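Local coordinates for putative TOXIN related protein (Parabacteroides distasonis ATCC 8503, PDB 3K0Y) that is of unknown function but, as a putative toxin-related, probably exported NigD-like protein, joins an OB-type domain to a C-terminal beta sandwich, at residues P20-Y26 with P44-P50; N51-N57 with A80-T86; D98-D104 with R153-Y157; D10-A14 with N57-L61. Residues are numbered along the deposited sequence.

Contact 1. Residues P20-Y26 with P44-P50; sequences PEGNNVY and PNYQPKP
P48 lays its pyrrolidine ring over the start and end of a tight hairpin, with CB 3.4 Å from CB of Y26 and 4.1 Å from CG of P20. The hairpin joins strand 11-22 to strand 25-30 through a type II' turn from G22 to V25: V25 N donates to G22 O (2.8 Å), E21 N to V25 O (2.9 Å), and N23 sits at the turn's first corner with phi 48° and psi -116°. Against it runs the irregular 44-50 segment, extended from Y46 to P50; the nearest CA pairs are P20 with P48 (5.6 Å) and N24 with Q47 (5.5 Å). Hairpin and loop both belong to the NigD-like OB domain, where this loop leads from strand 40-41 into strand 52-62. P20 CG also rests 3.5 Å from K49 C. Y26 (chi1 p) and Y46 (chi1 t) bring their rings together obliquely, centroids 5.2 Å apart and planes at 54°, with Y46 CD2 over one face of the Y26 ring, 3.6 Å from Y26 CE1. Both tyrosines also pack on V18 and I81, and Y46 OH is hydrogen-bonded to N83. At the turn, N24 CA lies 3.8 Å from P48 CD.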
loop_
_atom_site.group_PDB
_atom_site.type_symbol
_atom_site.label_atom_id
_atom_site.label_comp_id
_atom_site.label_asym_id
_atom_site.label_seq_id
_atom_site.Cartn_x
_atom_site.Cartn_y
_atom_site.Cartn_z
ATOM N N PRO A 20 5.310 -4.005 -15.828
ATOM C CA PRO A 20 6.260 -4.578 -16.818
ATOM C C PRO A 20 5.690 -4.784 -18.216
ATOM O O PRO A 20 4.485 -4.827 -18.384
ATOM C CB PRO A 20 6.606 -5.939 -16.216
ATOM C CG PRO A 20 6.401 -5.752 -14.736
ATOM C CD PRO A 20 5.203 -4.869 -14.633
ATOM N N GLU A 21 6.569 -4.940 -19.202
ATOM C CA GLU A 21 6.168 -5.357 -20.559
ATOM C C GLU A 21 7.100 -6.397 -21.205
ATOM O O GLU A 21 6.635 -7.354 -21.830
ATOM C CB GLU A 21 6.094 -4.137 -21.460
ATOM C CG GLU A 21 4.949 -3.205 -21.130
ATOM C CD GLU A 21 5.018 -1.947 -21.944
ATOM O OE1 GLU A 21 6.144 -1.409 -22.065
ATOM O OE2 GLU A 21 3.962 -1.501 -22.463
ATOM N N GLY A 22 8.407 -6.182 -21.095
ATOM C CA GLY A 22 9.400 -7.126 -21.597
ATOM C C GLY A 22 10.809 -6.693 -21.211
ATOM O O GLY A 22 11.117 -5.493 -21.213
ATOM N N ASN A 23 11.666 -7.671 -20.899
ATOM C CA ASN A 23 12.999 -7.426 -20.333
ATOM C C ASN A 23 12.931 -6.441 -19.152
ATOM O O ASN A 23 12.315 -6.734 -18.134
ATOM C CB ASN A 23 13.972 -6.937 -21.421
ATOM C CG ASN A 23 14.128 -7.921 -22.571
ATOM O OD1 ASN A 23 13.157 -8.517 -23.026
ATOM N ND2 ASN A 23 15.352 -8.072 -23.057
ATOM N N ASN A 24 13.545 -5.273 -19.294
ATOM C CA ASN A 24 13.525 -4.260 -18.257
ATOM C C ASN A 24 12.643 -3.084 -18.647
ATOM O O ASN A 24 12.815 -1.992 -18.099
ATOM C CB ASN A 24 14.958 -3.765 -17.971
ATOM C CG ASN A 24 15.824 -4.812 -17.267
ATOM O OD1 ASN A 24 15.357 -5.913 -16.902
ATOM N ND2 ASN A 24 17.094 -4.473 -17.070
ATOM N N VAL A 25 11.704 -3.307 -19.577
ATOM C CA VAL A 25 10.740 -2.270 -20.009
ATOM C C VAL A 25 9.464 -2.273 -19.162
ATOM O O VAL A 25 8.909 -3.318 -18.836
ATOM C CB VAL A 25 10.330 -2.402 -21.524
ATOM C CG1 VAL A 25 9.310 -1.338 -21.912
ATOM C CG2 VAL A 25 11.548 -2.307 -22.439
ATOM N N TYR A 26 8.981 -1.075 -18.848
ATOM C CA TYR A 26 7.824 -0.914 -17.964
ATOM C C TYR A 26 7.196 0.442 -18.163
ATOM O O TYR A 26 7.865 1.384 -18.572
ATOM C CB TYR A 26 8.262 -1.071 -16.494
ATOM C CG TYR A 26 9.175 0.034 -15.984
ATOM C CD1 TYR A 26 10.554 0.025 -16.233
ATOM C CD2 TYR A 26 8.651 1.104 -15.269
ATOM C CE1 TYR A 26 11.391 1.053 -15.767
ATOM C CE2 TYR A 26 9.468 2.136 -14.792
ATOM C CZ TYR A 26 10.832 2.100 -15.039
ATOM O OH TYR A 26 11.600 3.130 -14.555
ATOM N N PRO A 44 18.710 2.924 -15.741
ATOM C CA PRO A 44 18.330 2.025 -16.824
ATOM C C PRO A 44 18.341 0.538 -16.448
ATOM O O PRO A 44 17.788 -0.270 -17.195
ATOM C CB PRO A 44 19.362 2.332 -17.918
ATOM C CG PRO A 44 20.545 2.865 -17.164
ATOM C CD PRO A 44 19.956 3.650 -16.024
ATOM N N ASN A 45 18.945 0.188 -15.305
ATOM C CA ASN A 45 19.063 -1.200 -14.874
ATOM C C ASN A 45 18.003 -1.585 -13.851
ATOM O O ASN A 45 18.102 -2.613 -13.217
ATOM C CB ASN A 45 20.473 -1.461 -14.306
ATOM C CG ASN A 45 21.560 -1.302 -15.348
ATOM O OD1 ASN A 45 21.371 -1.669 -16.490
ATOM N ND2 ASN A 45 22.690 -0.730 -14.957
ATOM N N TYR A 46 16.982 -0.752 -13.712
ATOM C CA TYR A 46 15.856 -0.998 -12.823
ATOM C C TYR A 46 15.125 -2.241 -13.301
ATOM O O TYR A 46 14.876 -2.389 -14.495
ATOM C CB TYR A 46 14.899 0.222 -12.864
ATOM C CG TYR A 46 13.670 0.031 -12.017
ATOM C CD1 TYR A 46 13.736 0.147 -10.631
ATOM C CD2 TYR A 46 12.461 -0.322 -12.587
ATOM C CE1 TYR A 46 12.619 -0.071 -9.840
ATOM C CE2 TYR A 46 11.338 -0.526 -11.801
ATOM C CZ TYR A 46 11.433 -0.411 -10.421
ATOM O OH TYR A 46 10.310 -0.596 -9.623
ATOM N N GLN A 47 14.764 -3.113 -12.382
ATOM C CA GLN A 47 14.062 -4.333 -12.743
ATOM C C GLN A 47 12.572 -4.214 -12.373
ATOM O O GLN A 47 12.218 -4.244 -11.213
ATOM C CB GLN A 47 14.712 -5.549 -12.074
ATOM C CG GLN A 47 14.050 -6.915 -12.422
ATOM C CD GLN A 47 14.192 -7.326 -13.909
ATOM O OE1 GLN A 47 13.181 -7.620 -14.571
ATOM N NE2 GLN A 47 15.433 -7.338 -14.434
ATOM N N PRO A 48 11.712 -4.005 -13.376
ATOM C CA PRO A 48 10.315 -3.895 -13.060
ATOM C C PRO A 48 9.753 -5.244 -12.691
ATOM O O PRO A 48 10.204 -6.264 -13.226
ATOM C CB PRO A 48 9.697 -3.338 -14.347
ATOM C CG PRO A 48 10.669 -3.739 -15.452
ATOM C CD PRO A 48 12.001 -3.886 -14.812
ATOM N N LYS A 49 8.848 -5.245 -11.720
ATOM C CA LYS A 49 8.190 -6.437 -11.243
ATOM C C LYS A 49 6.676 -6.251 -11.318
ATOM O O LYS A 49 6.191 -5.132 -11.207
ATOM C CB LYS A 49 8.582 -6.735 -9.797
ATOM C CG LYS A 49 10.027 -7.149 -9.574
ATOM C CD LYS A 49 10.445 -6.759 -8.120
ATOM C CE LYS A 49 11.954 -7.002 -7.882
ATOM N NZ LYS A 49 12.474 -5.913 -6.974
ATOM N N PRO A 50 5.938 -7.345 -11.514
ATOM C CA PRO A 50 4.481 -7.213 -11.507
ATOM C C PRO A 50 3.987 -6.812 -10.120
ATOM O O PRO A 50 4.541 -7.250 -9.127
ATOM C CB PRO A 50 4.002 -8.644 -11.846
ATOM C CG PRO A 50 5.087 -9.507 -11.239
ATOM C CD PRO A 50 6.364 -8.761 -11.579
#

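Contact 2. Residues N51-N57 with A80-T86; sequences NQRALVN and AIHNILT
L55, T86 and I84 bury the most surface where strand 52-62 meets strand 74-88, antiparallel neighbours whose short axes approach to 4.1 Å at 144°. L55 (chi1 t, chi2 p) forms a hydrogen-bonded pair with H82, CA atoms 5.1 Å apart: L55 N donates to H82 O and H82 N to L55 O, both at 2.8 Å. N57 and A80 form the next such pair, with N57 N to A80 O at 3.0 Å and A80 N to N57 O at 3.1 Å. Between and beside them, the non-hydrogen-bonded pairs A54-N83 (CA-CA 4.0 Å) and V56-I81 (4.5 Å) present the opposite face, where A54 CB meets I81 CG1 at 3.7 Å. I84 (chi1 m, chi2 t) lies on the L55 face and places CD1 4.2 Å from L55 CB; its N donates to R53 O (2.9 Å). Beyond it the regular pairing gives way to side chains. T86, with chi1 m, receives R53 N on OG1 (3.0 Å) and donates from that hydroxyl to I84 O (2.8 Å). A water bridges Q52 OE1 (2.9 Å) and T86 N (3.0 Å). The guanidinium of R53 leads away to T17, D31 and N121. This hairpin of the OB-type domain is thus held by main-chain bonds from N57-A80 as far as R53-I84, whereas at T86 a hydroxyl and a water take over.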
loop_
_atom_site.group_PDB
_atom_site.type_symbol
_atom_site.label_atom_id
_atom_site.label_comp_id
_atom_site.label_asym_id
_atom_site.label_seq_id
_atom_site.Cartn_x
_atom_site.Cartn_y
_atom_site.Cartn_z
ATOM N N ASN A 51 2.989 -5.954 -10.060
ATOM C CA ASN A 51 2.305 -5.643 -8.791
ATOM C C ASN A 51 3.192 -5.034 -7.688
ATOM O O ASN A 51 3.159 -5.441 -6.532
ATOM C CB ASN A 51 1.598 -6.909 -8.328
ATOM C CG ASN A 51 0.769 -7.527 -9.442
ATOM O OD1 ASN A 51 1.086 -8.611 -9.931
ATOM N ND2 ASN A 51 -0.242 -6.807 -9.894
ATOM N N GLN A 52 4.008 -4.060 -8.085
ATOM C CA GLN A 52 4.991 -3.441 -7.210
ATOM C C GLN A 52 4.719 -1.956 -7.292
ATOM O O GLN A 52 4.549 -1.435 -8.396
ATOM C CB GLN A 52 6.392 -3.746 -7.743
ATOM C CG GLN A 52 7.504 -3.035 -7.095
ATOM C CD GLN A 52 7.730 -3.468 -5.669
ATOM O OE1 GLN A 52 7.998 -4.615 -5.409
ATOM N NE2 GLN A 52 7.668 -2.527 -4.745
ATOM N N ARG A 53 4.652 -1.281 -6.155
ATOM C CA ARG A 53 4.534 0.189 -6.180
ATOM C C ARG A 53 5.890 0.801 -5.900
ATOM O O ARG A 53 6.773 0.136 -5.331
ATOM C CB ARG A 53 3.529 0.661 -5.151
ATOM C CG ARG A 53 2.174 0.022 -5.290
ATOM C CD ARG A 53 1.053 1.053 -5.016
ATOM N NE ARG A 53 0.720 1.759 -6.245
ATOM C CZ ARG A 53 0.018 2.892 -6.292
ATOM N NH1 ARG A 53 -0.402 3.474 -5.172
ATOM N NH2 ARG A 53 -0.267 3.416 -7.451
ATOM N N ALA A 54 6.041 2.060 -6.271
ATOM C CA ALA A 54 7.296 2.777 -6.105
ATOM C C ALA A 54 7.012 4.259 -5.893
ATOM O O ALA A 54 5.989 4.762 -6.333
ATOM C CB ALA A 54 8.214 2.592 -7.304
ATOM N N LEU A 55 7.889 4.907 -5.154
ATOM C CA LEU A 55 7.942 6.348 -5.089
ATOM C C LEU A 55 8.819 6.820 -6.261
ATOM O O LEU A 55 10.006 6.462 -6.352
ATOM C CB LEU A 55 8.522 6.778 -3.731
ATOM C CG LEU A 55 8.405 8.264 -3.378
ATOM C CD1 LEU A 55 6.945 8.707 -3.258
ATOM C CD2 LEU A 55 9.206 8.523 -2.064
ATOM N N VAL A 56 8.225 7.591 -7.159
ATOM C CA VAL A 56 8.860 8.012 -8.387
ATOM C C VAL A 56 9.024 9.536 -8.480
ATOM O O VAL A 56 8.063 10.269 -8.319
ATOM C CB VAL A 56 8.063 7.537 -9.622
ATOM C CG1 VAL A 56 8.794 7.918 -10.890
ATOM C CG2 VAL A 56 7.814 5.981 -9.571
ATOM N N ASN A 57 10.250 9.979 -8.770
ATOM C CA ASN A 57 10.577 11.370 -9.048
ATOM C C ASN A 57 10.736 11.451 -10.567
ATOM O O ASN A 57 11.604 10.782 -11.142
ATOM C CB ASN A 57 11.870 11.744 -8.344
ATOM C CG ASN A 57 12.257 13.252 -8.517
ATOM O OD1 ASN A 57 11.926 13.910 -9.515
ATOM N ND2 ASN A 57 12.951 13.780 -7.519
ATOM N N ALA A 80 14.272 9.357 -10.407
ATOM C CA ALA A 80 14.582 8.358 -9.388
ATOM C C ALA A 80 13.354 7.479 -9.157
ATOM O O ALA A 80 12.246 7.858 -9.451
ATOM C CB ALA A 80 15.051 9.030 -8.064
ATOM N N ILE A 81 13.567 6.282 -8.656
ATOM C CA ILE A 81 12.466 5.368 -8.415
ATOM C C ILE A 81 12.890 4.490 -7.237
ATOM O O ILE A 81 13.935 3.811 -7.282
ATOM C CB ILE A 81 12.111 4.571 -9.700
ATOM C CG1 ILE A 81 11.046 3.515 -9.418
ATOM C CG2 ILE A 81 13.389 3.938 -10.293
ATOM C CD1 ILE A 81 10.353 3.037 -10.658
ATOM N N HIS A 82 12.114 4.597 -6.162
ATOM C CA HIS A 82 12.367 3.890 -4.917
ATOM C C HIS A 82 11.189 2.971 -4.622
ATOM O O HIS A 82 10.106 3.443 -4.314
ATOM C CB HIS A 82 12.524 4.897 -3.775
ATOM C CG HIS A 82 13.377 6.079 -4.118
ATOM N ND1 HIS A 82 14.732 5.982 -4.315
ATOM C CD2 HIS A 82 13.065 7.393 -4.271
ATOM C CE1 HIS A 82 15.221 7.180 -4.591
ATOM N NE2 HIS A 82 14.230 8.052 -4.557
ATOM N N ASN A 83 11.396 1.661 -4.723
ATOM C CA ASN A 83 10.319 0.729 -4.450
ATOM C C ASN A 83 9.733 0.903 -3.051
ATOM O O ASN A 83 10.431 1.210 -2.090
ATOM C CB ASN A 83 10.808 -0.691 -4.622
ATOM C CG ASN A 83 11.034 -1.047 -6.077
ATOM O OD1 ASN A 83 10.740 -0.243 -6.974
ATOM N ND2 ASN A 83 11.560 -2.249 -6.324
ATOM N N ILE A 84 8.424 0.738 -2.983
ATOM C CA ILE A 84 7.691 0.758 -1.746
ATOM C C ILE A 84 7.377 -0.723 -1.463
ATOM O O ILE A 84 6.953 -1.454 -2.354
ATOM C CB ILE A 84 6.409 1.599 -1.889
ATOM C CG1 ILE A 84 6.764 3.074 -2.024
ATOM C CG2 ILE A 84 5.448 1.346 -0.715
ATOM C CD1 ILE A 84 5.595 3.978 -2.493
ATOM N N LEU A 85 7.604 -1.169 -0.237
ATOM C CA LEU A 85 7.212 -2.524 0.134
ATOM C C LEU A 85 5.729 -2.782 -0.275
ATOM O O LEU A 85 4.823 -2.093 0.193
ATOM C CB LEU A 85 7.387 -2.741 1.639
ATOM C CG LEU A 85 6.899 -4.073 2.161
ATOM C CD1 LEU A 85 7.848 -5.289 1.551
ATOM C CD2 LEU A 85 6.878 -4.121 3.661
ATOM N N THR A 86 5.513 -3.762 -1.151
ATOM C CA THR A 86 4.204 -4.092 -1.705
ATOM C C THR A 86 3.853 -5.553 -1.435
ATOM O O THR A 86 4.571 -6.430 -1.853
ATOM C CB THR A 86 4.174 -3.757 -3.214
ATOM O OG1 THR A 86 4.528 -2.355 -3.358
ATOM C CG2 THR A 86 2.757 -4.001 -3.789
HETATM O O HOH W 1 7.933 -4.851 -2.531
#

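Contact 3. Residues D98-D104 with R153-Y157; sequences DSIYGTD and RHNAY
R153 reaches along the end of helix 97-101 with chi1 m, chi2 m and chi3 t, which bring NH1 to D98 OD1 (2.8 Å) in a salt bridge and to G102 O (3.1 Å) in a second hydrogen bond. NH2 adds a weak bond to D98 OD1 at 3.3 Å and also pairs with E151. The helix closes with G102 N on D98 O (2.9 Å), and G102 then leaves it at phi 97°, psi 162°. Its CA is 3.9 Å from N155 CA; a CB there would clash with N155 CA and H154 O, so this approach and the backbone angles call for glycine. N155, chi1 t, sends ND2 to I100 O (3.1 Å), while OD1 accepts from Y157 N (3.0 Å), making an Asx turn. H154, also t, donates from ND1 to D104 O (2.8 Å), and its O accepts from D104 N (3.1 Å); NE2 bonds to H134. With chi1 m, D104 places OD2 2.7 Å from A156 N. One water joins I100 O to Y157 OH, another D104 OD2 to Y157 O. The short helix, pinned to the end of strand 149-155, packs against the four-stranded sheet of the NigD-like beta-sandwich domain.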
loop_
_atom_site.group_PDB
_atom_site.type_symbol
_atom_site.label_atom_id
_atom_site.label_comp_id
_atom_site.label_asym_id
_atom_site.label_seq_id
_atom_site.Cartn_x
_atom_site.Cartn_y
_atom_site.Cartn_z
ATOM N N ASP A 98 -1.791 -11.670 17.205
ATOM C CA ASP A 98 -1.008 -10.728 17.984
ATOM C C ASP A 98 0.429 -11.120 18.047
ATOM O O ASP A 98 1.283 -10.273 17.864
ATOM C CB ASP A 98 -1.511 -10.602 19.408
ATOM C CG ASP A 98 -2.750 -9.752 19.505
ATOM O OD1 ASP A 98 -3.084 -9.058 18.522
ATOM O OD2 ASP A 98 -3.383 -9.785 20.557
ATOM N N SER A 99 0.675 -12.408 18.298
ATOM C CA SER A 99 2.011 -12.940 18.410
ATOM C C SER A 99 2.795 -12.956 17.096
ATOM O O SER A 99 3.986 -12.694 17.105
ATOM C CB SER A 99 1.970 -14.369 18.964
ATOM O OG SER A 99 3.284 -14.863 18.869
ATOM N N ILE A 100 2.151 -13.314 15.989
ATOM C CA ILE A 100 2.823 -13.379 14.725
ATOM C C ILE A 100 2.906 -11.966 14.090
ATOM O O ILE A 100 3.988 -11.532 13.650
ATOM C CB ILE A 100 2.134 -14.351 13.785
ATOM C CG1 ILE A 100 2.416 -15.810 14.214
ATOM C CG2 ILE A 100 2.598 -14.130 12.331
ATOM C CD1 ILE A 100 1.281 -16.796 13.830
ATOM N N TYR A 101 1.786 -11.241 14.085
ATOM C CA TYR A 101 1.714 -10.001 13.352
ATOM C C TYR A 101 2.064 -8.777 14.157
ATOM O O TYR A 101 2.374 -7.753 13.570
ATOM C CB TYR A 101 0.368 -9.842 12.659
ATOM C CG TYR A 101 0.165 -10.873 11.595
ATOM C CD1 TYR A 101 1.039 -10.956 10.529
ATOM C CD2 TYR A 101 -0.902 -11.769 11.649
ATOM C CE1 TYR A 101 0.857 -11.871 9.547
ATOM C CE2 TYR A 101 -1.103 -12.699 10.637
ATOM C CZ TYR A 101 -0.217 -12.749 9.602
ATOM O OH TYR A 101 -0.350 -13.651 8.588
ATOM N N GLY A 102 2.033 -8.878 15.479
ATOM C CA GLY A 102 2.581 -7.832 16.354
ATOM C C GLY A 102 1.528 -6.867 16.872
ATOM O O GLY A 102 0.440 -6.786 16.347
ATOM N N THR A 103 1.856 -6.148 17.932
ATOM C CA THR A 103 0.947 -5.200 18.547
ATOM C C THR A 103 1.694 -3.897 18.825
ATOM O O THR A 103 1.255 -3.055 19.644
ATOM C CB THR A 103 0.373 -5.765 19.854
ATOM O OG1 THR A 103 1.447 -6.255 20.636
ATOM C CG2 THR A 103 -0.581 -6.907 19.572
ATOM N N ASP A 104 2.801 -3.719 18.117
ATOM C CA ASP A 104 3.674 -2.602 18.361
ATOM C C ASP A 104 3.052 -1.353 17.722
ATOM O O ASP A 104 2.850 -1.311 16.517
ATOM C CB ASP A 104 5.049 -2.892 17.789
ATOM C CG ASP A 104 5.799 -3.924 18.611
ATOM O OD1 ASP A 104 5.887 -3.744 19.838
ATOM O OD2 ASP A 104 6.298 -4.901 18.025
ATOM N N ARG A 153 -1.085 -4.258 10.798
ATOM C CA ARG A 153 -0.313 -4.845 11.866
ATOM C C ARG A 153 1.186 -4.539 11.707
ATOM O O ARG A 153 1.714 -4.477 10.573
ATOM C CB ARG A 153 -0.569 -6.344 11.817
ATOM C CG ARG A 153 -1.997 -6.709 12.112
ATOM C CD ARG A 153 -2.073 -6.863 13.560
ATOM N NE ARG A 153 -3.285 -7.491 14.027
ATOM C CZ ARG A 153 -3.405 -7.972 15.250
ATOM N NH1 ARG A 153 -2.393 -7.902 16.087
ATOM N NH2 ARG A 153 -4.545 -8.484 15.637
ATOM N N HIS A 154 1.843 -4.304 12.853
ATOM C CA HIS A 154 3.253 -3.959 12.927
ATOM C C HIS A 154 3.887 -4.733 14.061
ATOM O O HIS A 154 3.411 -4.654 15.223
ATOM C CB HIS A 154 3.399 -2.455 13.104
ATOM C CG HIS A 154 4.773 -1.977 13.487
ATOM N ND1 HIS A 154 5.008 -1.325 14.672
ATOM C CD2 HIS A 154 5.947 -1.957 12.812
ATOM C CE1 HIS A 154 6.281 -0.973 14.741
ATOM N NE2 HIS A 154 6.881 -1.355 13.627
ATOM N N ASN A 155 4.913 -5.516 13.712
ATOM C CA ASN A 155 5.752 -6.193 14.716
ATOM C C ASN A 155 7.173 -5.664 14.653
ATOM O O ASN A 155 7.850 -5.866 13.663
ATOM C CB ASN A 155 5.805 -7.691 14.441
ATOM C CG ASN A 155 6.067 -8.515 15.686
ATOM O OD1 ASN A 155 6.743 -8.088 16.599
ATOM N ND2 ASN A 155 5.504 -9.703 15.718
ATOM N N ALA A 156 7.611 -5.015 15.723
ATOM C CA ALA A 156 8.990 -4.513 15.904
ATOM C C ALA A 156 9.951 -5.537 16.553
ATOM O O ALA A 156 11.168 -5.269 16.667
ATOM C CB ALA A 156 8.956 -3.245 16.780
ATOM N N TYR A 157 9.396 -6.661 17.016
ATOM C CA TYR A 157 10.156 -7.722 17.734
ATOM C C TYR A 157 10.984 -7.100 18.868
ATOM O O TYR A 157 10.446 -6.398 19.705
ATOM C CB TYR A 157 11.014 -8.577 16.757
ATOM C CG TYR A 157 10.200 -9.237 15.655
ATOM C CD1 TYR A 157 9.402 -10.359 15.915
ATOM C CD2 TYR A 157 10.183 -8.694 14.367
ATOM C CE1 TYR A 157 8.643 -10.952 14.893
ATOM C CE2 TYR A 157 9.398 -9.250 13.335
ATOM C CZ TYR A 157 8.642 -10.365 13.602
ATOM O OH TYR A 157 7.902 -10.877 12.584
HETATM O O HOH W 2 6.331 -12.763 13.209
HETATM O O HOH W 3 7.801 -6.512 19.846
#

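Contact 4. Residues D10-A14 with N57-L61; sequences DIWIA and NFTIL
F58 lies beneath W12 at the apolar centre: W12 CB sits over the face of the phenyl ring in a CH-pi contact, 3.6 Å from its centroid (CB to F58 CZ 3.3 Å). F58 takes chi1 p and W12 chi1 m, chi2 110°; the indole five-membered ring and the phenyl meet obliquely, centroids 5.2 Å apart and planes at 34°. A14 CB touches the ring edge at F58 CE1 (4.1 Å), and I60 CG1 lies 3.8 Å from W12 CD1. W12 and F58 also form the hydrogen-bonded pair of antiparallel strands 11-22 and 52-62, whose short axes cross at 135°: W12 N to F58 O is 2.9 Å, F58 N to W12 O 3.0 Å. I13 and N57 make the non-hydrogen-bonded pair, CA-CA 4.7 Å. On the face of I11, I13, N57 and T59, I11 CG2 is 3.5 Å from N57 OD1, and I11 CD1 3.7 Å from T59 OG1; N79 bonds to both polar atoms. Such angled strands suit the curled sheet of an OB-type domain.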
loop_
_atom_site.group_PDB
_atom_site.type_symbol
_atom_site.label_atom_id
_atom_site.label_comp_id
_atom_site.label_asym_id
_atom_site.label_seq_id
_atom_site.Cartn_x
_atom_site.Cartn_y
_atom_site.Cartn_z
ATOM N N ASP A 10 7.308 21.011 -12.847
ATOM C CA ASP A 10 8.372 20.374 -13.656
ATOM C C ASP A 10 8.687 19.010 -13.046
ATOM O O ASP A 10 8.454 17.965 -13.661
ATOM C CB ASP A 10 9.624 21.264 -13.693
ATOM C CG ASP A 10 10.569 20.888 -14.813
ATOM O OD1 ASP A 10 10.073 20.628 -15.931
ATOM O OD2 ASP A 10 11.804 20.854 -14.596
ATOM N N ILE A 11 9.177 19.041 -11.810
ATOM C CA ILE A 11 9.472 17.844 -11.034
ATOM C C ILE A 11 8.229 17.419 -10.268
ATOM O O ILE A 11 7.644 18.220 -9.558
ATOM C CB ILE A 11 10.617 18.121 -10.049
ATOM C CG1 ILE A 11 11.964 18.059 -10.779
ATOM C CG2 ILE A 11 10.608 17.128 -8.915
ATOM C CD1 ILE A 11 11.989 18.832 -12.085
ATOM N N TRP A 12 7.840 16.150 -10.420
ATOM C CA TRP A 12 6.734 15.559 -9.674
ATOM C C TRP A 12 7.227 14.392 -8.798
ATOM O O TRP A 12 8.141 13.653 -9.174
ATOM C CB TRP A 12 5.678 15.043 -10.641
ATOM C CG TRP A 12 5.070 16.088 -11.516
ATOM C CD1 TRP A 12 5.256 16.238 -12.861
ATOM C CD2 TRP A 12 4.173 17.136 -11.118
ATOM N NE1 TRP A 12 4.539 17.305 -13.322
ATOM C CE2 TRP A 12 3.868 17.884 -12.276
ATOM C CE3 TRP A 12 3.613 17.525 -9.894
ATOM C CZ2 TRP A 12 3.019 19.004 -12.250
ATOM C CZ3 TRP A 12 2.765 18.633 -9.866
ATOM C CH2 TRP A 12 2.478 19.359 -11.041
ATOM N N ILE A 13 6.623 14.229 -7.628
ATOM C CA ILE A 13 6.865 13.061 -6.808
ATOM C C ILE A 13 5.535 12.415 -6.546
ATOM O O ILE A 13 4.606 13.078 -6.142
ATOM C CB ILE A 13 7.599 13.385 -5.507
ATOM C CG1 ILE A 13 8.814 14.293 -5.809
ATOM C CG2 ILE A 13 8.092 12.069 -4.860
ATOM C CD1 ILE A 13 9.835 14.453 -4.659
ATOM N N ALA A 14 5.434 11.118 -6.834
ATOM C CA ALA A 14 4.181 10.383 -6.663
ATOM C C ALA A 14 4.402 8.869 -6.452
ATOM O O ALA A 14 5.447 8.318 -6.841
ATOM C CB ALA A 14 3.272 10.634 -7.879
ATOM N N ASN A 57 10.250 9.979 -8.770
ATOM C CA ASN A 57 10.577 11.370 -9.048
ATOM C C ASN A 57 10.736 11.451 -10.567
ATOM O O ASN A 57 11.604 10.782 -11.142
ATOM C CB ASN A 57 11.870 11.744 -8.344
ATOM C CG ASN A 57 12.257 13.252 -8.517
ATOM O OD1 ASN A 57 11.926 13.910 -9.515
ATOM N ND2 ASN A 57 12.951 13.780 -7.519
ATOM N N PHE A 58 9.841 12.187 -11.221
ATOM C CA PHE A 58 9.800 12.223 -12.669
ATOM C C PHE A 58 9.573 13.656 -13.203
ATOM O O PHE A 58 9.048 14.536 -12.507
ATOM C CB PHE A 58 8.741 11.243 -13.216
ATOM C CG PHE A 58 7.321 11.585 -12.832
ATOM C CD1 PHE A 58 6.785 11.146 -11.626
ATOM C CD2 PHE A 58 6.517 12.363 -13.670
ATOM C CE1 PHE A 58 5.493 11.471 -11.260
ATOM C CE2 PHE A 58 5.205 12.678 -13.303
ATOM C CZ PHE A 58 4.698 12.219 -12.090
ATOM N N THR A 59 9.994 13.853 -14.443
ATOM C CA THR A 59 9.840 15.109 -15.170
ATOM C C THR A 59 9.053 14.805 -16.439
ATOM O O THR A 59 9.409 13.907 -17.200
ATOM C CB THR A 59 11.202 15.672 -15.543
ATOM O OG1 THR A 59 11.968 15.904 -14.350
ATOM C CG2 THR A 59 11.076 16.996 -16.358
ATOM N N ILE A 60 7.971 15.546 -16.654
ATOM C CA ILE A 60 7.118 15.358 -17.821
ATOM C C ILE A 60 7.827 15.900 -19.061
ATOM O O ILE A 60 8.299 17.022 -19.035
ATOM C CB ILE A 60 5.793 16.118 -17.643
ATOM C CG1 ILE A 60 4.926 15.433 -16.574
ATOM C CG2 ILE A 60 5.072 16.276 -19.002
ATOM C CD1 ILE A 60 3.861 14.472 -17.107
ATOM N N LEU A 61 7.890 15.107 -20.129
ATOM C CA LEU A 61 8.591 15.500 -21.357
ATOM C C LEU A 61 7.641 15.945 -22.473
ATOM O O LEU A 61 8.018 16.759 -23.334
ATOM C CB LEU A 61 9.458 14.352 -21.871
ATOM C CG LEU A 61 10.572 13.846 -20.946
ATOM C CD1 LEU A 61 11.400 12.767 -21.654
ATOM C CD2 LEU A 61 11.466 14.994 -20.480
#

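How the contacts relate
Contacts 2 and 4 lie within one curled sheet, which contact 1 reaches through its hairpin strands, 44-50 being a loop; contact 3 stands apart on the C-terminal sandwich, centred 33, 24 and 36 Å from contacts 1, 2 and 4. Contacts 2 and 4 (centres 14 Å apart) share N57 and occupy both edges of strand 52-62, V56 N reaching A14 O at 2.9 Å; their segments alternate along the chain. Contact 1 is nested within the loop that contact 4 closes, and touches contact 2 through Y46 OH and N83 OD1, 2.7 Å apart. Contact 3 comes last, helix 97-101 following strand 74-88, which also pairs with strand 163-172. That long strand therefore links the two domains.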